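Local coordinates for protein Rab GDP-dissociation inhibitor (Saccharomyces cerevisiae, PDB 2BCG) that holds prenylated Rab GTPases in their GDP-bound state, slowing nucleotide exchange, and extracts them from membranes in the yeast secretory pathway, at residues His197-Trp202 with Leu221-Val226; Lys152-Ile157 with Glu217-Tyr222; Thr258-Thr263 with Thr282-Phe287. All coordinates share one frame; numbering follows the deposited sequence. Where two conformers were deposited one is given.

Interaction 1: His197-Trp202 with Leu221-Val226. With GER (geran-8-yl geran), chain D; GER (geran-8-yl geran), chain C.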
loop_
_atom_site.group_PDB
_atom_site.type_symbol
_atom_site.label_atom_id
_atom_site.label_comp_id
_atom_site.label_asym_id
_atom_site.label_seq_id
_atom_site.Cartn_x
_atom_site.Cartn_y
_atom_site.Cartn_z
ATOM N N HIS A 197 20.505 -13.757 10.588
ATOM C CA HIS A 197 20.245 -13.189 9.236
ATOM C C HIS A 197 18.971 -13.700 8.615
ATOM O O HIS A 197 18.276 -12.924 7.943
ATOM C CB HIS A 197 21.407 -13.429 8.286
ATOM C CG HIS A 197 22.654 -12.728 8.701
ATOM N ND1 HIS A 197 23.142 -11.624 8.036
ATOM C CD2 HIS A 197 23.481 -12.934 9.757
ATOM C CE1 HIS A 197 24.229 -11.193 8.649
ATOM N NE2 HIS A 197 24.451 -11.967 9.701
ATOM N N ALA A 198 18.643 -14.979 8.821
ATOM C CA ALA A 198 17.419 -15.533 8.233
ATOM C C ALA A 198 16.198 -15.423 9.130
ATOM O O ALA A 198 15.081 -15.484 8.616
ATOM C CB ALA A 198 17.610 -16.985 7.811
ATOM N N MET A 199 16.383 -15.272 10.453
ATOM C CA MET A 199 15.243 -15.191 11.369
ATOM C C MET A 199 15.090 -13.810 11.990
ATOM O O MET A 199 13.991 -13.204 11.901
ATOM C CB MET A 199 15.312 -16.273 12.466
ATOM C CG MET A 199 15.261 -17.682 11.904
ATOM S SD MET A 199 15.279 -18.972 13.189
ATOM C CE MET A 199 13.576 -18.807 13.763
ATOM N N ALA A 200 16.175 -13.307 12.583
ATOM C CA ALA A 200 16.136 -11.968 13.156
ATOM C C ALA A 200 16.211 -10.919 12.030
ATOM O O ALA A 200 15.808 -9.754 12.219
ATOM C CB ALA A 200 17.240 -11.778 14.192
ATOM N N LEU A 201 16.688 -11.352 10.858
ATOM C CA LEU A 201 16.816 -10.502 9.668
ATOM C C LEU A 201 17.671 -9.264 9.886
ATOM O O LEU A 201 17.372 -8.181 9.347
ATOM C CB LEU A 201 15.437 -10.136 9.109
ATOM C CG LEU A 201 14.614 -11.323 8.613
ATOM C CD1 LEU A 201 13.105 -11.065 8.581
ATOM C CD2 LEU A 201 15.167 -11.838 7.265
ATOM N N TRP A 202 18.740 -9.414 10.670
ATOM C CA TRP A 202 19.781 -8.400 10.715
ATOM C C TRP A 202 20.562 -8.471 9.398
ATOM O O TRP A 202 20.734 -9.557 8.842
ATOM C CB TRP A 202 20.741 -8.634 11.893
ATOM C CG TRP A 202 20.139 -8.509 13.273
ATOM C CD1 TRP A 202 19.941 -9.525 14.169
ATOM C CD2 TRP A 202 19.685 -7.310 13.929
ATOM N NE1 TRP A 202 19.395 -9.034 15.342
ATOM C CE2 TRP A 202 19.224 -7.686 15.219
ATOM C CE3 TRP A 202 19.619 -5.959 13.557
ATOM C CZ2 TRP A 202 18.704 -6.761 16.138
ATOM C CZ3 TRP A 202 19.098 -5.034 14.488
ATOM C CH2 TRP A 202 18.652 -5.448 15.758
ATOM N N LEU A 221 9.041 -12.517 16.658
ATOM C CA LEU A 221 8.210 -11.937 15.561
ATOM C C LEU A 221 8.253 -12.831 14.319
ATOM O O LEU A 221 7.223 -13.101 13.714
ATOM C CB LEU A 221 8.644 -10.513 15.211
ATOM C CG LEU A 221 7.923 -9.841 14.021
ATOM C CD1 LEU A 221 6.404 -9.747 14.237
ATOM C CD2 LEU A 221 8.512 -8.503 13.694
ATOM N N TYR A 222 9.442 -13.299 13.945
ATOM C CA TYR A 222 9.560 -14.183 12.785
ATOM C C TYR A 222 8.776 -15.470 12.985
ATOM O O TYR A 222 8.015 -15.893 12.101
ATOM C CB TYR A 222 11.037 -14.514 12.519
ATOM C CG TYR A 222 11.296 -15.311 11.254
ATOM C CD1 TYR A 222 11.085 -16.700 11.230
ATOM C CD2 TYR A 222 11.764 -14.674 10.094
ATOM C CE1 TYR A 222 11.321 -17.451 10.064
ATOM C CE2 TYR A 222 12.008 -15.403 8.913
ATOM C CZ TYR A 222 11.786 -16.792 8.914
ATOM O OH TYR A 222 11.998 -17.507 7.749
ATOM N N CYS A 223 8.982 -16.126 14.134
ATOM C CA CYS A 223 8.300 -17.386 14.413
ATOM C C CYS A 223 6.784 -17.206 14.496
ATOM O O CYS A 223 6.036 -17.993 13.927
ATOM C CB CYS A 223 8.820 -18.018 15.703
ATOM S SG CYS A 223 10.565 -18.478 15.602
ATOM N N GLN A 224 6.334 -16.148 15.168
ATOM C CA GLN A 224 4.893 -15.856 15.201
ATOM C C GLN A 224 4.337 -15.590 13.792
ATOM O O GLN A 224 3.235 -16.004 13.462
ATOM C CB GLN A 224 4.602 -14.661 16.101
ATOM C CG GLN A 224 4.899 -14.893 17.582
ATOM C CD GLN A 224 4.815 -13.610 18.369
ATOM O OE1 GLN A 224 5.006 -12.515 17.825
ATOM N NE2 GLN A 224 4.537 -13.732 19.668
ATOM N N SER A 225 5.099 -14.876 12.979
ATOM C CA SER A 225 4.645 -14.576 11.621
ATOM C C SER A 225 4.542 -15.798 10.715
ATOM O O SER A 225 3.572 -15.933 9.981
ATOM C CB SER A 225 5.565 -13.523 10.977
ATOM O OG SER A 225 5.484 -12.285 11.663
ATOM N N VAL A 226 5.545 -16.688 10.752
ATOM C CA VAL A 226 5.454 -17.889 9.918
ATOM C C VAL A 226 4.335 -18.764 10.462
ATOM O O VAL A 226 3.650 -19.425 9.678
ATOM C CB VAL A 226 6.769 -18.710 9.818
ATOM C CG1 VAL A 226 6.710 -19.652 8.601
ATOM C CG2 VAL A 226 7.934 -17.819 9.670
HETATM C C1 GER D . 6.254 -19.450 18.549
HETATM C C2 GER D . 7.130 -20.500 17.822
HETATM C C3 GER D . 8.506 -20.690 18.037
HETATM C C4 GER D . 9.311 -19.851 19.043
HETATM C C5 GER D . 9.240 -21.765 17.220
HETATM C C6 GER D . 9.582 -23.023 18.030
HETATM C C7 GER D . 9.998 -24.064 17.193
HETATM C C8 GER D . 10.726 -25.218 17.511
HETATM C C9 GER D . 11.182 -25.501 18.953
HETATM C C10 GER D . 11.049 -26.231 16.396
HETATM C C11 GER D . 12.512 -26.188 15.920
HETATM C C12 GER D . 12.824 -27.337 15.192
HETATM C C13 GER D . 14.034 -27.718 14.608
HETATM C C14 GER D . 15.288 -26.849 14.684
HETATM C C15 GER D . 14.110 -29.047 13.859
HETATM C C16 GER D . 14.591 -30.158 14.780
HETATM C C17 GER D . 14.922 -31.291 14.053
HETATM C C18 GER D . 15.907 -32.219 14.374
HETATM C C19 GER D . 16.756 -32.042 15.650
HETATM C C20 GER D . 16.134 -33.427 13.441
HETATM C C1 GER C . 3.254 -22.529 17.570
HETATM C C2 GER C . 3.655 -23.271 16.279
HETATM C C3 GER C . 4.808 -24.062 16.178
HETATM C C4 GER C . 5.749 -24.246 17.384
HETATM C C5 GER C . 5.154 -24.778 14.850
HETATM C C6 GER C . 5.605 -23.809 13.737
HETATM C C7 GER C . 6.994 -23.607 13.715
HETATM C C8 GER C . 7.664 -22.374 13.651
HETATM C C9 GER C . 6.849 -21.076 13.635
HETATM C C10 GER C . 9.210 -22.292 13.650
HETATM C C11 GER C . 9.924 -22.216 12.282
HETATM C C12 GER C . 11.228 -22.705 12.454
HETATM C C13 GER C . 12.475 -22.340 11.920
HETATM C C14 GER C . 12.626 -21.186 10.915
HETATM C C15 GER C . 13.716 -23.132 12.375
HETATM C C16 GER C . 14.758 -23.371 11.274
HETATM C C17 GER C . 15.215 -24.692 11.274
HETATM C C18 GER C . 16.272 -25.279 10.563
HETATM C C19 GER C . 17.176 -24.504 9.596
HETATM C C20 GER C . 16.547 -26.764 10.755
HETATM O O HOH W 1 14.032 -16.494 6.360
#
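The carbonyl oxygen of Ala198 touches the Tyr222 ring obliquely, 3.1 Å from Tyr222 CE2, and also reaches Tyr222 OH through a water that lies 2.7 Å from Ala198 O. This bridge joins helix 189-199, near its C-terminal end, to helix 212-229 in the helical domain of the Rab GDI fold, where the two geranylgeranyl chains are bound. The water donates to the carbonyl and gives the buried phenol hydroxyl a partner. Tyrosine suits the place because its ring is also a packing surface. CG anti to the backbone N (chi1 -174°) starts the ring toward Met199, whose CA stands over one face in a CH-pi contact, 4.0 Å from the centroid of the Tyr222 ring and 21° off its normal. Leu201 meets the same ring at its edge through CD1, the two side chains crossing at about a right angle. In the flexible, unbranched Met199, chi3 (75°) turns CE to 3.5 Å from Cys223 SG. Both residues line the lipid pocket: Cys223 CB packs on C3 of the chain D geranylgeranyl, while Met199 CE lies 3.8 Å from C14 of the chain C lipid.

Interaction 2: Lys152-Ile157 with Glu217-Tyr222. With GER (geran-8-yl geran), chain D.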
loop_
_atom_site.group_PDB
_atom_site.type_symbol
_atom_site.label_atom_id
_atom_site.label_comp_id
_atom_site.label_asym_id
_atom_site.label_seq_id
_atom_site.Cartn_x
_atom_site.Cartn_y
_atom_site.Cartn_z
ATOM N N LYS A 152 16.512 -26.436 21.360
ATOM C CA LYS A 152 16.467 -25.958 22.735
ATOM C C LYS A 152 16.433 -24.444 22.784
ATOM O O LYS A 152 15.716 -23.865 23.591
ATOM C CB LYS A 152 17.645 -26.501 23.534
ATOM C CG LYS A 152 17.605 -28.008 23.640
ATOM C CD LYS A 152 18.765 -28.539 24.430
ATOM C CE LYS A 152 18.360 -29.863 25.066
ATOM N NZ LYS A 152 19.489 -30.496 25.791
ATOM N N PHE A 153 17.195 -23.807 21.896
ATOM C CA PHE A 153 17.152 -22.354 21.752
ATOM C C PHE A 153 15.739 -21.856 21.420
ATOM O O PHE A 153 15.221 -20.957 22.085
ATOM C CB PHE A 153 18.143 -21.908 20.673
ATOM C CG PHE A 153 18.034 -20.456 20.309
ATOM C CD1 PHE A 153 18.531 -19.482 21.164
ATOM C CD2 PHE A 153 17.461 -20.065 19.090
ATOM C CE1 PHE A 153 18.448 -18.130 20.838
ATOM C CE2 PHE A 153 17.373 -18.726 18.749
ATOM C CZ PHE A 153 17.868 -17.747 19.622
ATOM N N LEU A 154 15.118 -22.442 20.403
ATOM C CA LEU A 154 13.790 -22.003 19.992
ATOM C C LEU A 154 12.714 -22.349 21.023
ATOM O O LEU A 154 11.717 -21.632 21.143
ATOM C CB LEU A 154 13.433 -22.554 18.598
ATOM C CG LEU A 154 14.251 -22.014 17.412
ATOM C CD1 LEU A 154 13.799 -22.732 16.159
ATOM C CD2 LEU A 154 14.122 -20.499 17.228
ATOM N N GLU A 155 12.919 -23.435 21.776
ATOM C CA GLU A 155 12.013 -23.794 22.876
ATOM C C GLU A 155 12.065 -22.755 24.003
ATOM O O GLU A 155 11.056 -22.485 24.661
ATOM C CB GLU A 155 12.334 -25.197 23.414
ATOM C CG GLU A 155 11.832 -26.346 22.516
ATOM C CD GLU A 155 12.391 -27.712 22.926
ATOM O OE1 GLU A 155 13.424 -27.760 23.647
ATOM O OE2 GLU A 155 11.803 -28.739 22.522
ATOM N N TRP A 156 13.239 -22.173 24.209
ATOM C CA TRP A 156 13.410 -21.094 25.172
ATOM C C TRP A 156 12.727 -19.808 24.686
ATOM O O TRP A 156 12.047 -19.136 25.476
ATOM C CB TRP A 156 14.895 -20.887 25.476
ATOM C CG TRP A 156 15.221 -19.627 26.206
ATOM C CD1 TRP A 156 15.068 -19.386 27.544
ATOM C CD2 TRP A 156 15.794 -18.441 25.648
ATOM N NE1 TRP A 156 15.496 -18.118 27.849
ATOM C CE2 TRP A 156 15.950 -17.514 26.705
ATOM C CE3 TRP A 156 16.187 -18.066 24.355
ATOM C CZ2 TRP A 156 16.474 -16.235 26.509
ATOM C CZ3 TRP A 156 16.707 -16.790 24.157
ATOM C CH2 TRP A 156 16.846 -15.888 25.231
ATOM N N ILE A 157 12.889 -19.481 23.398
ATOM C CA ILE A 157 12.164 -18.369 22.755
ATOM C C ILE A 157 10.654 -18.487 23.022
ATOM O O ILE A 157 10.011 -17.509 23.399
ATOM C CB ILE A 157 12.399 -18.295 21.196
ATOM C CG1 ILE A 157 13.874 -18.038 20.837
ATOM C CG2 ILE A 157 11.467 -17.240 20.535
ATOM C CD1 ILE A 157 14.336 -16.594 20.897
ATOM N N GLU A 217 13.094 -10.370 20.435
ATOM C CA GLU A 217 11.812 -9.922 19.879
ATOM C C GLU A 217 11.690 -10.139 18.362
ATOM O O GLU A 217 10.626 -10.555 17.901
ATOM C CB GLU A 217 11.449 -8.487 20.311
ATOM C CG GLU A 217 12.321 -7.343 19.773
ATOM C CD GLU A 217 12.134 -5.994 20.519
ATOM O OE1 GLU A 217 11.278 -5.902 21.424
ATOM O OE2 GLU A 217 12.836 -5.008 20.178
ATOM N N ARG A 218 12.755 -9.869 17.595
ATOM C CA ARG A 218 12.735 -10.114 16.133
ATOM C C ARG A 218 12.562 -11.603 15.805
ATOM O O ARG A 218 11.806 -11.952 14.903
ATOM C CB ARG A 218 13.985 -9.570 15.430
ATOM C CG ARG A 218 14.145 -8.041 15.327
ATOM C CD ARG A 218 15.498 -7.796 14.681
ATOM N NE ARG A 218 15.779 -6.421 14.299
ATOM C CZ ARG A 218 16.211 -6.027 13.101
ATOM N NH1 ARG A 218 16.440 -6.907 12.124
ATOM N NH2 ARG A 218 16.433 -4.734 12.880
ATOM N N ILE A 219 13.262 -12.482 16.529
ATOM C CA ILE A 219 13.138 -13.909 16.327
ATOM C C ILE A 219 11.744 -14.406 16.704
ATOM O O ILE A 219 11.129 -15.181 15.977
ATOM C CB ILE A 219 14.236 -14.670 17.127
ATOM C CG1 ILE A 219 15.624 -14.265 16.610
ATOM C CG2 ILE A 219 14.002 -16.190 17.050
ATOM C CD1 ILE A 219 16.745 -14.559 17.606
ATOM N N LEU A 220 11.237 -13.964 17.861
ATOM C CA LEU A 220 9.850 -14.245 18.200
ATOM C C LEU A 220 8.853 -13.758 17.126
ATOM O O LEU A 220 7.956 -14.526 16.741
ATOM C CB LEU A 220 9.506 -13.632 19.553
ATOM C CG LEU A 220 8.146 -13.961 20.162
ATOM C CD1 LEU A 220 7.927 -15.451 20.416
ATOM C CD2 LEU A 220 8.047 -13.136 21.446
ATOM N N LEU A 221 9.041 -12.517 16.658
ATOM C CA LEU A 221 8.210 -11.937 15.561
ATOM C C LEU A 221 8.253 -12.831 14.319
ATOM O O LEU A 221 7.223 -13.101 13.714
ATOM C CB LEU A 221 8.644 -10.513 15.211
ATOM C CG LEU A 221 7.923 -9.841 14.021
ATOM C CD1 LEU A 221 6.404 -9.747 14.237
ATOM C CD2 LEU A 221 8.512 -8.503 13.694
ATOM N N TYR A 222 9.442 -13.299 13.945
ATOM C CA TYR A 222 9.560 -14.183 12.785
ATOM C C TYR A 222 8.776 -15.470 12.985
ATOM O O TYR A 222 8.015 -15.893 12.101
ATOM C CB TYR A 222 11.037 -14.514 12.519
ATOM C CG TYR A 222 11.296 -15.311 11.254
ATOM C CD1 TYR A 222 11.085 -16.700 11.230
ATOM C CD2 TYR A 222 11.764 -14.674 10.094
ATOM C CE1 TYR A 222 11.321 -17.451 10.064
ATOM C CE2 TYR A 222 12.008 -15.403 8.913
ATOM C CZ TYR A 222 11.786 -16.792 8.914
ATOM O OH TYR A 222 11.998 -17.507 7.749
HETATM C C1 GER D . 6.254 -19.450 18.549
HETATM C C2 GER D . 7.130 -20.500 17.822
HETATM C C3 GER D . 8.506 -20.690 18.037
HETATM C C4 GER D . 9.311 -19.851 19.043
HETATM C C5 GER D . 9.240 -21.765 17.220
HETATM C C6 GER D . 9.582 -23.023 18.030
HETATM C C7 GER D . 9.998 -24.064 17.193
HETATM C C8 GER D . 10.726 -25.218 17.511
HETATM C C9 GER D . 11.182 -25.501 18.953
HETATM C C10 GER D . 11.049 -26.231 16.396
HETATM C C11 GER D . 12.512 -26.188 15.920
HETATM C C12 GER D . 12.824 -27.337 15.192
HETATM C C13 GER D . 14.034 -27.718 14.608
HETATM C C14 GER D . 15.288 -26.849 14.684
HETATM C C15 GER D . 14.110 -29.047 13.859
HETATM C C16 GER D . 14.591 -30.158 14.780
HETATM C C17 GER D . 14.922 -31.291 14.053
HETATM C C18 GER D . 15.907 -32.219 14.374
HETATM C C19 GER D . 16.756 -32.042 15.650
HETATM C C20 GER D . 16.134 -33.427 13.441
#
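Ile157 and Ile219 cross at about a right angle, the CD1 methyl of Ile157 resting 3.9 Å from CG2 of Ile219. Ile219 is the main bump of its helix: it points at the other segment and enters a hollow walled by Phe153, Leu154 and Ile157. Its two branches divide the work. Ile219 CG2, anti to the backbone N, faces Ile157 and, more distantly, Leu154 CD2 at 4.3 Å; the Phe153 and Ile219 side chains meet tip to tip, with Ile219 CD1 at the ring edge, in its plane, 3.9 Å from Phe153 CZ. Ile157 CG1, from the same helix as Phe153, lies over the rim of one face. Helices 144-159 and 212-229 pass almost perpendicular here, their local axes 10.9 Å apart at an angle of 91°, in the lipid-binding helical domain of Rab GDI. So steep a crossing confines the contact to a compact patch, which beta-branched isoleucines fill well, since each carries two arms from one CB. The second bump is Ile157 itself: it and Leu220 slide past each other in opposite directions, Ile157 CG2 4.0 Å from Leu220 CD1. Ile157 CG2 also touches C4 of the chain D geranylgeranyl at 3.7 Å; Leu154 CB and Glu155 CG both meet its C9 methyl, and Leu154 CD1 meets C11. Ile195 of helix 189-199 and Met178 of helix 178-184 each touch both Phe153 and Ile219.

Interaction 3: Thr258-Thr263 with Thr282-Phe287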
loop_
_atom_site.group_PDB
_atom_site.type_symbol
_atom_site.label_atom_id
_atom_site.label_comp_id
_atom_site.label_asym_id
_atom_site.label_seq_id
_atom_site.Cartn_x
_atom_site.Cartn_y
_atom_site.Cartn_z
ATOM N N THR A 258 -8.260 16.318 3.704
ATOM C CA THR A 258 -8.334 16.978 2.396
ATOM C C THR A 258 -7.029 16.738 1.644
ATOM O O THR A 258 -5.946 16.884 2.221
ATOM C CB THR A 258 -8.538 18.496 2.598
ATOM O OG1 THR A 258 -9.760 18.704 3.305
ATOM C CG2 THR A 258 -8.638 19.262 1.262
ATOM N N TYR A 259 -7.154 16.316 0.383
ATOM C CA TYR A 259 -6.006 15.916 -0.461
ATOM C C TYR A 259 -5.795 16.826 -1.672
ATOM O O TYR A 259 -6.744 17.171 -2.374
ATOM C CB TYR A 259 -6.145 14.430 -0.903
ATOM C CG TYR A 259 -5.652 13.531 0.211
ATOM C CD1 TYR A 259 -4.365 13.029 0.180
ATOM C CD2 TYR A 259 -6.447 13.290 1.346
ATOM C CE1 TYR A 259 -3.866 12.243 1.221
ATOM C CE2 TYR A 259 -5.950 12.526 2.423
ATOM C CZ TYR A 259 -4.648 12.034 2.364
ATOM O OH TYR A 259 -4.096 11.328 3.402
ATOM N N MET A 260 -4.529 17.156 -1.915
ATOM C CA MET A 260 -4.121 17.913 -3.117
ATOM C C MET A 260 -2.904 17.231 -3.714
ATOM O O MET A 260 -1.940 16.987 -3.000
ATOM C CB MET A 260 -3.785 19.370 -2.777
ATOM C CG MET A 260 -4.954 20.162 -2.317
ATOM S SD MET A 260 -4.423 21.712 -1.600
ATOM C CE MET A 260 -6.018 22.400 -1.106
ATOM N N LEU A 261 -2.963 16.885 -4.995
ATOM C CA LEU A 261 -1.792 16.367 -5.717
ATOM C C LEU A 261 -1.307 17.392 -6.753
ATOM O O LEU A 261 -1.980 18.418 -7.007
ATOM C CB LEU A 261 -2.130 15.056 -6.413
ATOM C CG LEU A 261 -2.528 13.840 -5.549
ATOM C CD1 LEU A 261 -2.908 12.740 -6.520
ATOM C CD2 LEU A 261 -1.433 13.398 -4.583
ATOM N N ASP A 262 -0.145 17.115 -7.353
ATOM C CA ASP A 262 0.423 18.014 -8.389
ATOM C C ASP A 262 0.403 19.467 -7.907
ATOM O O ASP A 262 0.131 20.393 -8.682
ATOM C CB ASP A 262 -0.381 17.883 -9.703
ATOM C CG ASP A 262 0.320 18.493 -10.925
ATOM O OD1 ASP A 262 -0.408 18.834 -11.881
ATOM O OD2 ASP A 262 1.557 18.617 -10.958
ATOM N N THR A 263 0.746 19.655 -6.629
ATOM C CA THR A 263 0.660 20.939 -5.977
ATOM C C THR A 263 2.005 21.226 -5.306
ATOM O O THR A 263 2.234 20.842 -4.166
ATOM C CB THR A 263 -0.524 20.963 -4.968
ATOM O OG1 THR A 263 -1.748 20.760 -5.674
ATOM C CG2 THR A 263 -0.614 22.277 -4.213
ATOM N N THR A 282 0.744 27.757 -1.842
ATOM C CA THR A 282 0.612 26.948 -3.033
ATOM C C THR A 282 -0.150 27.749 -4.089
ATOM O O THR A 282 -0.674 28.824 -3.781
ATOM C CB THR A 282 -0.186 25.656 -2.717
ATOM O OG1 THR A 282 -1.556 26.003 -2.541
ATOM C CG2 THR A 282 0.321 24.923 -1.441
ATOM N N LYS A 283 -0.208 27.208 -5.315
ATOM C CA LYS A 283 -1.009 27.765 -6.413
ATOM C C LYS A 283 -2.489 27.883 -6.072
ATOM O O LYS A 283 -3.223 28.628 -6.722
ATOM C CB LYS A 283 -0.845 26.898 -7.676
ATOM C CG LYS A 283 -1.447 25.495 -7.561
ATOM C CD LYS A 283 -1.105 24.633 -8.770
ATOM C CE LYS A 283 -1.821 23.294 -8.685
ATOM N NZ LYS A 283 -1.474 22.390 -9.814
ATOM N N LEU A 284 -2.928 27.131 -5.058
ATOM C CA LEU A 284 -4.339 27.125 -4.617
ATOM C C LEU A 284 -4.612 28.042 -3.426
ATOM O O LEU A 284 -5.757 28.220 -3.023
ATOM C CB LEU A 284 -4.801 25.698 -4.282
ATOM C CG LEU A 284 -4.820 24.674 -5.428
ATOM C CD1 LEU A 284 -5.312 23.325 -4.915
ATOM C CD2 LEU A 284 -5.692 25.169 -6.579
ATOM N N GLY A 285 -3.557 28.612 -2.852
ATOM C CA GLY A 285 -3.695 29.496 -1.702
ATOM C C GLY A 285 -2.708 29.186 -0.594
ATOM O O GLY A 285 -1.816 28.352 -0.748
ATOM N N THR A 286 -2.890 29.868 0.524
ATOM C CA THR A 286 -2.028 29.708 1.674
ATOM C C THR A 286 -2.828 28.974 2.764
ATOM O O THR A 286 -3.965 29.335 3.081
ATOM C CB THR A 286 -1.493 31.070 2.131
ATOM O OG1 THR A 286 -0.648 31.588 1.084
ATOM C CG2 THR A 286 -0.699 30.924 3.417
ATOM N N PHE A 287 -2.216 27.918 3.297
ATOM C CA PHE A 287 -2.851 27.032 4.274
ATOM C C PHE A 287 -2.010 27.008 5.539
ATOM O O PHE A 287 -0.784 26.989 5.458
ATOM C CB PHE A 287 -3.004 25.626 3.690
ATOM C CG PHE A 287 -3.732 25.630 2.371
ATOM C CD1 PHE A 287 -3.077 25.340 1.179
ATOM C CD2 PHE A 287 -5.057 26.040 2.314
ATOM C CE1 PHE A 287 -3.758 25.409 -0.064
ATOM C CE2 PHE A 287 -5.740 26.111 1.087
ATOM C CZ PHE A 287 -5.085 25.802 -0.099
HETATM O O HOH W 2 -3.107 20.285 -9.339
#
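A type I beta turn, Thr282 to Gly285, links two antiparallel strands as a tight hairpin and packs against the end of strand 258-260, the edge strand of the parallel sheet within this chain. The turn is laced by Thr282 OG1, which accepts from Leu284 N in an ST turn and donates to Gly285 O at 3.0 Å. From the turn, Lys283 extends fully beyond CG, carrying NZ to a hydrogen bond of 2.8 Å with Asp262 O, the donor tilted 23° from the carbonyl plane. Water also accepts from NZ and donates to Leu261 O. The rest of the contact is mainly apolar. Thr263 CG2 rests on Thr282 CB, and the long, straight Met260 reaches tip to tip toward both Leu284 and Phe287, with SD 3.8 Å from Leu284 CD1 and CE 3.7 Å from Phe287 CZ. Met260 SD makes an oblique Met-aromatic contact, 4.8 Å from the centroid of the Phe287 ring. Strand 258-260 lies in the experimentally defined YPT1-interacting region; Met260 also packs on an aromatic side chain of another protein chain, and both Met260 and Phe287 touch Leu38 of the neighbouring strand 37-40.

Along the chain, interaction 2 opens first, on helix 144-159, and closes 60 residues later on helix 212-229. Interaction 1 opens within that span, at the end of helix 189-199, and closes on the same helix in an overlapping segment that shares Leu221 and Tyr222. Helix 212-229 thus joins both contacts, whose centres are about 8 Å apart; Arg218 links them directly, its NH1 bonding to Ala200 O, and both touch the chain D lipid. Interaction 3 follows in series, closing a loop as short as that of interaction 1 but largely strand. It ties the parallel sheet to the antiparallel one, and lies across the chain's centre from interactions 1 and 2, about 42 Å from interaction 1 between centres.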